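Local coordinates for protein ancestral congerin Con-anc (PDB 3AJZ) that probably binds beta-galactosides as a fish galectin reconstructed as an ancestor of the congerins, and holds a galactose-glucose glycan in its pocket, at residues 30-35 with 122-127; 44-49 with 57-62; 95-100 with 107-112. One frame throughout, in Å; residues are numbered along the deposited sequence.

Contact 1 (30-35 with 122-127). With GAL (beta-D-galactopyranose), chain B.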
loop_
_atom_site.group_PDB
_atom_site.type_symbol
_atom_site.label_atom_id
_atom_site.label_comp_id
_atom_site.label_asym_id
_atom_site.label_seq_id
_atom_site.Cartn_x
_atom_site.Cartn_y
_atom_site.Cartn_z
ATOM N N ARG A 30 -5.653 -20.619 -3.385
ATOM C CA ARG A 30 -6.313 -19.439 -3.940
ATOM C C ARG A 30 -5.776 -18.193 -3.253
ATOM O O ARG A 30 -5.237 -18.248 -2.138
ATOM C CB ARG A 30 -7.831 -19.519 -3.705
ATOM C CG ARG A 30 -8.211 -19.488 -2.201
ATOM C CD ARG A 30 -9.711 -19.416 -2.049
ATOM N NE ARG A 30 -10.122 -19.458 -0.647
ATOM C CZ ARG A 30 -11.193 -18.831 -0.163
ATOM N NH1 ARG A 30 -11.501 -18.984 1.119
ATOM N NH2 ARG A 30 -11.998 -18.117 -0.951
ATOM N N PHE A 31 -5.935 -17.048 -3.922
ATOM C CA PHE A 31 -5.746 -15.763 -3.246
ATOM C C PHE A 31 -6.754 -14.758 -3.804
ATOM O O PHE A 31 -7.146 -14.864 -4.968
ATOM C CB PHE A 31 -4.304 -15.245 -3.402
ATOM C CG PHE A 31 -4.026 -14.658 -4.759
ATOM C CD1 PHE A 31 -3.648 -15.477 -5.807
ATOM C CD2 PHE A 31 -4.183 -13.276 -4.975
ATOM C CE1 PHE A 31 -3.386 -14.936 -7.086
ATOM C CE2 PHE A 31 -3.930 -12.717 -6.245
ATOM C CZ PHE A 31 -3.541 -13.536 -7.286
ATOM N N SER A 32 -7.105 -13.747 -3.004
ATOM C CA SER A 32 -8.034 -12.717 -3.474
ATOM C C SER A 32 -7.558 -11.277 -3.358
ATOM O O SER A 32 -6.772 -10.935 -2.475
ATOM C CB SER A 32 -9.427 -12.844 -2.810
ATOM O OG SER A 32 -9.280 -12.730 -1.399
ATOM N N ILE A 33 -8.066 -10.445 -4.264
ATOM C CA ILE A 33 -7.977 -9.006 -4.158
ATOM C C ILE A 33 -9.340 -8.467 -3.780
ATOM O O ILE A 33 -10.375 -8.910 -4.352
ATOM C CB ILE A 33 -7.520 -8.402 -5.484
ATOM C CG1 ILE A 33 -6.081 -8.830 -5.761
ATOM C CG2 ILE A 33 -7.565 -6.884 -5.416
ATOM C CD1 ILE A 33 -5.624 -8.479 -7.148
ATOM N N ASN A 34 -9.367 -7.545 -2.820
ATOM C CA ASN A 34 -10.640 -7.130 -2.204
ATOM C C ASN A 34 -10.643 -5.631 -2.124
ATOM O O ASN A 34 -9.834 -5.088 -1.383
ATOM C CB ASN A 34 -10.734 -7.708 -0.796
ATOM C CG ASN A 34 -10.716 -9.204 -0.804
ATOM O OD1 ASN A 34 -11.767 -9.829 -0.948
ATOM N ND2 ASN A 34 -9.545 -9.800 -0.662
ATOM N N VAL A 35 -11.537 -4.965 -2.858
ATOM C CA VAL A 35 -11.615 -3.490 -2.910
ATOM C C VAL A 35 -12.930 -3.048 -2.288
ATOM O O VAL A 35 -13.960 -3.679 -2.544
ATOM C CB VAL A 35 -11.566 -3.002 -4.383
ATOM C CG1 VAL A 35 -11.726 -1.467 -4.445
ATOM C CG2 VAL A 35 -10.254 -3.456 -5.050
ATOM N N TYR A 122 -7.359 -4.828 0.004
ATOM C CA TYR A 122 -6.525 -5.796 0.708
ATOM C C TYR A 122 -6.411 -7.140 0.019
ATOM O O TYR A 122 -7.302 -7.547 -0.756
ATOM C CB TYR A 122 -6.954 -5.973 2.173
ATOM C CG TYR A 122 -8.266 -6.684 2.387
ATOM C CD1 TYR A 122 -8.315 -8.074 2.481
ATOM C CD2 TYR A 122 -9.445 -5.961 2.543
ATOM C CE1 TYR A 122 -9.534 -8.731 2.715
ATOM C CE2 TYR A 122 -10.659 -6.587 2.779
ATOM C CZ TYR A 122 -10.701 -7.964 2.849
ATOM O OH TYR A 122 -11.904 -8.608 3.113
ATOM N N LEU A 123 -5.285 -7.809 0.259
ATOM C CA LEU A 123 -5.056 -9.139 -0.296
ATOM C C LEU A 123 -5.382 -10.165 0.771
ATOM O O LEU A 123 -5.115 -9.915 1.932
ATOM C CB LEU A 123 -3.578 -9.295 -0.721
ATOM C CG LEU A 123 -3.322 -10.228 -1.901
ATOM C CD1 LEU A 123 -3.866 -9.500 -3.120
ATOM C CD2 LEU A 123 -1.876 -10.490 -2.135
ATOM N N ALA A 124 -5.933 -11.310 0.351
ATOM C CA ALA A 124 -6.138 -12.454 1.250
ATOM C C ALA A 124 -5.679 -13.745 0.598
ATOM O O ALA A 124 -5.640 -13.868 -0.641
ATOM C CB ALA A 124 -7.615 -12.573 1.653
ATOM N N GLY A 125 -5.315 -14.729 1.409
ATOM C CA GLY A 125 -4.999 -16.027 0.843
ATOM C C GLY A 125 -3.536 -16.323 0.575
ATOM O O GLY A 125 -2.649 -15.963 1.378
ATOM N N ASP A 126 -3.288 -17.087 -0.476
ATOM C CA ASP A 126 -1.997 -17.723 -0.676
ATOM C C ASP A 126 -1.120 -16.951 -1.648
ATOM O O ASP A 126 -0.680 -17.488 -2.672
ATOM C CB ASP A 126 -2.204 -19.139 -1.185
ATOM C CG ASP A 126 -3.073 -19.997 -0.236
ATOM O OD1 ASP A 126 -3.845 -20.864 -0.725
ATOM O OD2 ASP A 126 -2.996 -19.741 0.994
ATOM N N ALA A 127 -0.882 -15.685 -1.277
ATOM C CA ALA A 127 -0.019 -14.780 -2.073
ATOM C C ALA A 127 0.501 -13.682 -1.167
ATOM O O ALA A 127 0.006 -13.492 -0.056
ATOM C CB ALA A 127 -0.772 -14.200 -3.278
HETATM C C1 GAL B . -16.747 -18.812 -0.857
HETATM C C2 GAL B . -15.421 -18.556 -0.108
HETATM C C3 GAL B . -15.271 -17.082 0.259
HETATM C C4 GAL B . -15.459 -16.240 -1.013
HETATM C C5 GAL B . -16.845 -16.585 -1.585
HETATM C C6 GAL B . -17.138 -15.787 -2.841
HETATM O O2 GAL B . -15.338 -19.363 1.071
HETATM O O3 GAL B . -13.999 -16.870 0.819
HETATM O O4 GAL B . -14.390 -16.508 -1.909
HETATM O O5 GAL B . -16.923 -17.955 -1.973
HETATM O O6 GAL B . -18.462 -16.040 -3.287
#
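N34 and Y122 meet as a stack of an amide on a ring: the two planes lie 17° apart, and N34 CB stands 3.7 Å from the Y122 ring centroid, over the face. N34 ND2 spends its hydrogens on two acceptors, Y122 O at 3.2 Å, approached from above the carbonyl plane, and S32 OG at 3.0 Å, close to the amide plane. With OD1 taken by H45, the amide is gripped at both ends and its rotation is fixed.

Backbone hydrogen bonds join S32 to A124 in both directions, and D126 N reaches R30 O at 2.8 Å. This is an antiparallel pairing within the carbohydrate-binding sheet of the galectin beta-sandwich. At its end, D126 OD1 receives R30 N and also N29 N.

Apolar contacts occupy the face of I33 and L123, turned to the sandwich interior. L123 CD1 lies 3.5 Å from I33 CG1, while A127 CB sits over one face of the F31 ring.

On the face of the sheet opposite I33, the R30 chain, extended from CG to NE, carries NH2 to galactose O3 at 2.9 Å and, weakly, to O4; the same nitrogen forms a salt bridge with D47, and Y52 adds a cation-pi contact.

Contact 2 (44-49 with 57-62); sequences LHIDHR and NTIVLN. With GAL (beta-D-galactopyranose), chain B; BGC (beta-D-glucopyranose), chain C.
H45 and N62 open an antiparallel ladder in which the two strands run at 161° with axes 4.7 Å apart. The pairs H45-N62, D47-V60 and R49-T58, each doubly hydrogen-bonded, alternate with non-hydrogen-bonded I46-L61 and H48-I59. N57 and T58 both face R49, a G1 beta bulge at the loop end of this galectin hairpin.

I46 CG2 and I59 CG2 touch at 3.6 Å on the face that also carries L61. On the other face, R49 runs extended across V60, whose CG2 lies over one face of the guanidinium. R49 NE meets D47 OD2 at 2.8 Å in a salt bridge, near the guanidinium plane but on the anti side and well out of the carboxylate plane; D55 takes a second salt bridge from NH2.

The sugars line the guanidinium edge: R49 NH1 gives bonds to galactose O4 and O5, and R49 NH2 reaches glucose O3 at 2.8 Å. H45 NE2 lies 2.8 Å from galactose O4, its ring carried there by CG anti to the backbone N (chi1 169°). N62 ND2 donates almost straight to galactose O6 at 2.9 Å and also bonds to Q70 O. With O4 met by H45 and R49 together, the chemistry is consistent with selection for the axial hydroxyl of galactose.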
loop_
_atom_site.group_PDB
_atom_site.type_symbol
_atom_site.label_atom_id
_atom_site.label_comp_id
_atom_site.label_asym_id
_atom_site.label_seq_id
_atom_site.Cartn_x
_atom_site.Cartn_y
_atom_site.Cartn_z
ATOM N N LEU A 44 -15.699 -5.348 -4.516
ATOM C CA LEU A 44 -15.150 -6.195 -5.551
ATOM C C LEU A 44 -14.195 -7.171 -4.899
ATOM O O LEU A 44 -13.163 -6.778 -4.327
ATOM C CB LEU A 44 -14.423 -5.329 -6.593
ATOM C CG LEU A 44 -13.714 -6.152 -7.660
ATOM C CD1 LEU A 44 -14.673 -7.027 -8.513
ATOM C CD2 LEU A 44 -12.901 -5.267 -8.568
ATOM N N HIS A 45 -14.565 -8.457 -4.945
ATOM C CA HIS A 45 -13.760 -9.583 -4.488
ATOM C C HIS A 45 -13.393 -10.386 -5.702
ATOM O O HIS A 45 -14.267 -10.835 -6.444
ATOM C CB HIS A 45 -14.613 -10.433 -3.538
ATOM C CG HIS A 45 -14.029 -11.772 -3.183
ATOM N ND1 HIS A 45 -12.974 -11.947 -2.303
ATOM C CD2 HIS A 45 -14.456 -13.029 -3.502
ATOM C CE1 HIS A 45 -12.769 -13.246 -2.117
ATOM N NE2 HIS A 45 -13.642 -13.923 -2.846
ATOM N N ILE A 46 -12.092 -10.549 -5.937
ATOM C CA ILE A 46 -11.608 -11.309 -7.092
ATOM C C ILE A 46 -10.837 -12.469 -6.516
ATOM O O ILE A 46 -9.743 -12.269 -5.992
ATOM C CB ILE A 46 -10.645 -10.457 -7.956
ATOM C CG1 ILE A 46 -11.223 -9.058 -8.244
ATOM C CG2 ILE A 46 -10.334 -11.207 -9.250
ATOM C CD1 ILE A 46 -10.154 -8.080 -8.776
ATOM N N ASP A 47 -11.407 -13.668 -6.579
ATOM C CA ASP A 47 -10.799 -14.848 -5.955
ATOM C C ASP A 47 -10.155 -15.680 -7.041
ATOM O O ASP A 47 -10.851 -16.230 -7.904
ATOM C CB ASP A 47 -11.862 -15.673 -5.200
ATOM C CG ASP A 47 -11.281 -16.483 -4.059
ATOM O OD1 ASP A 47 -10.196 -16.120 -3.548
ATOM O OD2 ASP A 47 -11.912 -17.486 -3.683
ATOM N N HIS A 48 -8.832 -15.794 -6.994
ATOM C CA HIS A 48 -8.107 -16.509 -7.998
ATOM C C HIS A 48 -7.919 -17.932 -7.492
ATOM O O HIS A 48 -7.038 -18.184 -6.663
ATOM C CB HIS A 48 -6.762 -15.815 -8.221
ATOM C CG HIS A 48 -6.898 -14.357 -8.531
ATOM N ND1 HIS A 48 -6.990 -13.392 -7.558
ATOM C CD2 HIS A 48 -6.955 -13.701 -9.715
ATOM C CE1 HIS A 48 -7.103 -12.200 -8.120
ATOM N NE2 HIS A 48 -7.077 -12.362 -9.434
ATOM N N ARG A 49 -8.770 -18.855 -7.954
ATOM C CA ARG A 49 -8.787 -20.228 -7.428
ATOM C C ARG A 49 -7.991 -21.191 -8.277
ATOM O O ARG A 49 -8.466 -21.644 -9.324
ATOM C CB ARG A 49 -10.235 -20.731 -7.274
ATOM C CG ARG A 49 -11.009 -19.845 -6.342
ATOM C CD ARG A 49 -12.426 -20.358 -6.138
ATOM N NE ARG A 49 -13.088 -19.500 -5.168
ATOM C CZ ARG A 49 -14.314 -19.677 -4.701
ATOM N NH1 ARG A 49 -14.796 -18.817 -3.813
ATOM N NH2 ARG A 49 -15.064 -20.688 -5.127
ATOM N N ASN A 57 -8.544 -23.637 -11.446
ATOM C CA ASN A 57 -8.091 -22.578 -12.346
ATOM C C ASN A 57 -9.250 -21.712 -12.818
ATOM O O ASN A 57 -9.485 -21.525 -14.009
ATOM C CB ASN A 57 -7.295 -23.172 -13.522
ATOM C CG ASN A 57 -6.138 -24.028 -13.051
ATOM O OD1 ASN A 57 -5.416 -23.662 -12.137
ATOM N ND2 ASN A 57 -5.980 -25.191 -13.658
ATOM N N THR A 58 -9.959 -21.148 -11.846
ATOM C CA THR A 58 -11.129 -20.326 -12.147
ATOM C C THR A 58 -11.064 -19.054 -11.319
ATOM O O THR A 58 -10.682 -19.096 -10.149
ATOM C CB THR A 58 -12.424 -21.087 -11.786
ATOM O OG1 THR A 58 -12.499 -22.302 -12.544
ATOM C CG2 THR A 58 -13.664 -20.266 -12.089
ATOM N N ILE A 59 -11.452 -17.935 -11.907
ATOM C CA ILE A 59 -11.617 -16.722 -11.114
ATOM C C ILE A 59 -13.062 -16.694 -10.687
ATOM O O ILE A 59 -13.971 -16.778 -11.525
ATOM C CB ILE A 59 -11.283 -15.414 -11.886
ATOM C CG1 ILE A 59 -9.868 -15.504 -12.455
ATOM C CG2 ILE A 59 -11.409 -14.177 -10.955
ATOM C CD1 ILE A 59 -9.463 -14.246 -13.216
ATOM N N VAL A 60 -13.286 -16.547 -9.379
ATOM C CA VAL A 60 -14.633 -16.336 -8.851
ATOM C C VAL A 60 -14.716 -14.906 -8.367
ATOM O O VAL A 60 -13.907 -14.482 -7.533
ATOM C CB VAL A 60 -14.928 -17.329 -7.719
ATOM C CG1 VAL A 60 -16.278 -16.999 -7.078
ATOM C CG2 VAL A 60 -14.887 -18.761 -8.291
ATOM N N LEU A 61 -15.670 -14.164 -8.905
ATOM C CA LEU A 61 -15.892 -12.774 -8.555
ATOM C C LEU A 61 -17.171 -12.650 -7.741
ATOM O O LEU A 61 -18.196 -13.301 -8.016
ATOM C CB LEU A 61 -15.953 -11.864 -9.795
ATOM C CG LEU A 61 -14.681 -11.961 -10.638
ATOM C CD1 LEU A 61 -14.839 -12.982 -11.795
ATOM C CD2 LEU A 61 -14.307 -10.591 -11.147
ATOM N N ASN A 62 -17.137 -11.803 -6.735
ATOM C CA ASN A 62 -18.317 -11.541 -5.943
ATOM C C ASN A 62 -18.172 -10.207 -5.209
ATOM O O ASN A 62 -17.188 -9.475 -5.342
ATOM C CB ASN A 62 -18.572 -12.721 -5.006
ATOM C CG ASN A 62 -20.055 -12.889 -4.632
ATOM O OD1 ASN A 62 -20.903 -12.058 -4.966
ATOM N ND2 ASN A 62 -20.364 -14.002 -3.947
HETATM C C1 GAL B . -16.747 -18.812 -0.857
HETATM C C2 GAL B . -15.421 -18.556 -0.108
HETATM C C3 GAL B . -15.271 -17.082 0.259
HETATM C C4 GAL B . -15.459 -16.240 -1.013
HETATM C C5 GAL B . -16.845 -16.585 -1.585
HETATM C C6 GAL B . -17.138 -15.787 -2.841
HETATM O O2 GAL B . -15.338 -19.363 1.071
HETATM O O3 GAL B . -13.999 -16.870 0.819
HETATM O O4 GAL B . -14.390 -16.508 -1.909
HETATM O O5 GAL B . -16.923 -17.955 -1.973
HETATM O O6 GAL B . -18.462 -16.040 -3.287
HETATM C C2 BGC C . -19.190 -22.154 -3.369
HETATM C C3 BGC C . -17.908 -21.393 -3.010
HETATM C C4 BGC C . -18.025 -20.680 -1.666
HETATM C C5 BGC C . -18.428 -21.764 -0.652
HETATM C C6 BGC C . -18.583 -21.257 0.772
HETATM C C1 BGC C . -19.506 -23.115 -2.227
HETATM O O1 BGC C . -20.752 -23.719 -2.452
HETATM O O2 BGC C . -19.006 -22.879 -4.554
HETATM O O3 BGC C . -17.611 -20.451 -4.018
HETATM O O4 BGC C . -16.748 -20.183 -1.295
HETATM O O5 BGC C . -19.655 -22.330 -1.071
HETATM O O6 BGC C . -19.529 -20.214 0.781
#

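Contact 3 (95-100 with 107-112)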
loop_
_atom_site.group_PDB
_atom_site.type_symbol
_atom_site.label_atom_id
_atom_site.label_comp_id
_atom_site.label_asym_id
_atom_site.label_seq_id
_atom_site.Cartn_x
_atom_site.Cartn_y
_atom_site.Cartn_z
ATOM N N ASP A 95 -21.281 1.965 -13.250
ATOM C CA ASP A 95 -21.939 0.702 -13.576
ATOM C C ASP A 95 -21.086 -0.552 -13.514
ATOM O O ASP A 95 -21.629 -1.668 -13.558
ATOM C CB ASP A 95 -22.452 0.742 -15.015
ATOM C CG ASP A 95 -23.476 1.813 -15.244
ATOM O OD1 ASP A 95 -24.466 1.849 -14.492
ATOM O OD2 ASP A 95 -23.289 2.604 -16.192
ATOM N N THR A 96 -19.763 -0.435 -13.563
ATOM C CA THR A 96 -18.992 -1.627 -13.868
ATOM C C THR A 96 -17.550 -1.475 -13.414
ATOM O O THR A 96 -16.960 -0.375 -13.528
ATOM C CB THR A 96 -19.005 -1.903 -15.390
ATOM O OG1 THR A 96 -20.368 -2.030 -15.839
ATOM C CG2 THR A 96 -18.253 -3.148 -15.731
ATOM N N PHE A 97 -17.012 -2.559 -12.876
ATOM C CA PHE A 97 -15.562 -2.657 -12.623
ATOM C C PHE A 97 -14.963 -3.326 -13.821
ATOM O O PHE A 97 -15.524 -4.300 -14.359
ATOM C CB PHE A 97 -15.262 -3.594 -11.443
ATOM C CG PHE A 97 -15.659 -3.058 -10.108
ATOM C CD1 PHE A 97 -14.814 -2.212 -9.366
ATOM C CD2 PHE A 97 -16.854 -3.476 -9.531
ATOM C CE1 PHE A 97 -15.196 -1.758 -8.128
ATOM C CE2 PHE A 97 -17.214 -3.047 -8.284
ATOM C CZ PHE A 97 -16.412 -2.193 -7.582
ATOM N N TYR A 98 -13.777 -2.854 -14.210
ATOM C CA TYR A 98 -13.014 -3.421 -15.299
ATOM C C TYR A 98 -11.700 -3.941 -14.739
ATOM O O TYR A 98 -10.894 -3.161 -14.208
ATOM C CB TYR A 98 -12.749 -2.325 -16.348
ATOM C CG TYR A 98 -14.027 -1.666 -16.833
ATOM C CD1 TYR A 98 -14.501 -0.496 -16.249
ATOM C CD2 TYR A 98 -14.776 -2.250 -17.849
ATOM C CE1 TYR A 98 -15.703 0.109 -16.664
ATOM C CE2 TYR A 98 -15.966 -1.654 -18.285
ATOM C CZ TYR A 98 -16.426 -0.491 -17.688
ATOM O OH TYR A 98 -17.609 0.110 -18.101
ATOM N N ILE A 99 -11.502 -5.242 -14.843
ATOM C CA ILE A 99 -10.353 -5.894 -14.225
ATOM C C ILE A 99 -9.437 -6.353 -15.359
ATOM O O ILE A 99 -9.821 -7.196 -16.157
ATOM C CB ILE A 99 -10.816 -7.091 -13.383
ATOM C CG1 ILE A 99 -11.725 -6.595 -12.255
ATOM C CG2 ILE A 99 -9.621 -7.826 -12.781
ATOM C CD1 ILE A 99 -13.073 -7.244 -12.265
ATOM N N GLN A 100 -8.251 -5.772 -15.426
ATOM C CA GLN A 100 -7.315 -6.086 -16.502
ATOM C C GLN A 100 -6.361 -7.175 -16.025
ATOM O O GLN A 100 -5.586 -6.967 -15.070
ATOM C CB GLN A 100 -6.533 -4.820 -16.888
ATOM C CG GLN A 100 -5.557 -4.993 -18.071
ATOM C CD GLN A 100 -6.285 -5.338 -19.323
ATOM O OE1 GLN A 100 -7.044 -4.525 -19.854
ATOM N NE2 GLN A 100 -6.117 -6.564 -19.776
ATOM N N VAL A 107 -12.021 -8.737 -17.492
ATOM C CA VAL A 107 -13.228 -9.232 -16.860
ATOM C C VAL A 107 -14.023 -8.001 -16.441
ATOM O O VAL A 107 -13.451 -7.007 -15.965
ATOM C CB VAL A 107 -12.896 -10.087 -15.637
ATOM C CG1 VAL A 107 -14.187 -10.639 -15.034
ATOM C CG2 VAL A 107 -11.995 -11.263 -16.046
ATOM N N GLU A 108 -15.337 -8.046 -16.657
ATOM C CA GLU A 108 -16.235 -7.003 -16.145
ATOM C C GLU A 108 -17.065 -7.574 -15.017
ATOM O O GLU A 108 -17.467 -8.743 -15.049
ATOM C CB GLU A 108 -17.152 -6.469 -17.245
ATOM C CG GLU A 108 -16.344 -5.680 -18.277
ATOM C CD GLU A 108 -17.197 -5.025 -19.341
ATOM O OE1 GLU A 108 -18.447 -4.930 -19.200
ATOM O OE2 GLU A 108 -16.586 -4.579 -20.328
ATOM N N PHE A 109 -17.301 -6.744 -14.015
ATOM C CA PHE A 109 -18.107 -7.161 -12.865
ATOM C C PHE A 109 -18.945 -5.955 -12.443
ATOM O O PHE A 109 -18.469 -4.812 -12.417
ATOM C CB PHE A 109 -17.211 -7.649 -11.734
ATOM C CG PHE A 109 -17.966 -8.112 -10.536
ATOM C CD1 PHE A 109 -18.458 -9.408 -10.473
ATOM C CD2 PHE A 109 -18.164 -7.263 -9.459
ATOM C CE1 PHE A 109 -19.200 -9.816 -9.328
ATOM C CE2 PHE A 109 -18.863 -7.695 -8.332
ATOM C CZ PHE A 109 -19.372 -8.965 -8.296
ATOM N N PRO A 110 -20.238 -6.175 -12.118
ATOM C CA PRO A 110 -21.067 -4.991 -11.813
ATOM C C PRO A 110 -20.655 -4.172 -10.553
ATOM O O PRO A 110 -20.241 -4.759 -9.529
ATOM C CB PRO A 110 -22.488 -5.585 -11.676
ATOM C CG PRO A 110 -22.226 -7.044 -11.303
ATOM C CD PRO A 110 -20.984 -7.450 -12.052
ATOM N N ASN A 111 -20.766 -2.846 -10.660
ATOM C CA ASN A 111 -20.543 -1.947 -9.526
ATOM C C ASN A 111 -21.859 -1.982 -8.730
ATOM O O ASN A 111 -22.719 -1.114 -8.846
ATOM C CB ASN A 111 -20.186 -0.533 -10.036
ATOM C CG ASN A 111 -19.768 0.464 -8.938
ATOM O OD1 ASN A 111 -19.183 1.533 -9.257
ATOM N ND2 ASN A 111 -20.079 0.193 -7.711
ATOM N N ARG A 112 -21.992 -3.023 -7.926
ATOM C CA ARG A 112 -23.319 -3.349 -7.345
ATOM C C ARG A 112 -23.809 -2.330 -6.324
ATOM O O ARG A 112 -25.021 -2.202 -6.140
ATOM C CB ARG A 112 -23.315 -4.767 -6.750
ATOM C CG ARG A 112 -23.260 -5.866 -7.799
ATOM C CD ARG A 112 -22.983 -7.240 -7.192
ATOM N NE ARG A 112 -23.183 -8.329 -8.128
ATOM C CZ ARG A 112 -22.849 -9.589 -7.864
ATOM N NH1 ARG A 112 -23.085 -10.519 -8.784
ATOM N NH2 ARG A 112 -22.290 -9.915 -6.699
#
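F109 O takes the N-H of F97 at 2.7 Å in a nearly straight bond, with the donor almost along the C=O axis. The same oxygen lies close to the edge of the F97 ring, and T96 CA adds a CA-H...O contact to F109 O at 3.5 Å. F109 N returns a bond to F97 O, and I99 and V107 are likewise joined in both directions. Farther along, N111 N makes a long, weak bond to D95 O; N111 is the centre of an inverse gamma turn that follows the strand.

The pairing is a beta hairpin in the second, five-stranded sheet of the galectin sandwich, with strand 106-110 outermost within the chain. F97, I99 and F109 turn to the interior between the sheets, where L44 and L61 of the facing sheet pack on F109. F97 CD2 comes to the edge of the F109 ring, 4.0 Å from F109 CD2, and I99 CD1 lies alongside F109 CB. F109 CG is anti to the backbone N (chi1 -179°), beside the carbonyl carbon, which leaves the ring with P110 CD over one face, toward its rim.

On the reverse face, E108 and Y98 lie side by side, with carboxylate and ring planes 77° apart. E108 OE2 approaches the ring edge, 3.6 Å from Y98 CE2, while the CG2 methyl of T96 rests over one ring face, toward its rim. Y98 OH bonds to D93.

Overall arrangement
Contacts 1 and 2 belong to one sheet, where strands 30-36 and 42-49 are neighbours, and their centres lie 9 Å apart. Among the bonds that tie them are N34 OD1 to H45 ND1, 2.8 Å, which makes N34 a second-shell partner of a galactose-binding histidine, and F31 O to H48 N, also 2.8 Å. Both contacts touch galactose; E72 and Y52 add bonds to it. Contact 3 lies in the opposing sheet, its centre 13 Å from contact 2's and 17 Å from contact 1's. It meets contact 2 through the sandwich interior, with L44 CD1 3.6 Å from F109 CD2, and R112 NH2 reaches N62 OD1 at 3.1 Å, linking it indirectly to the pocket.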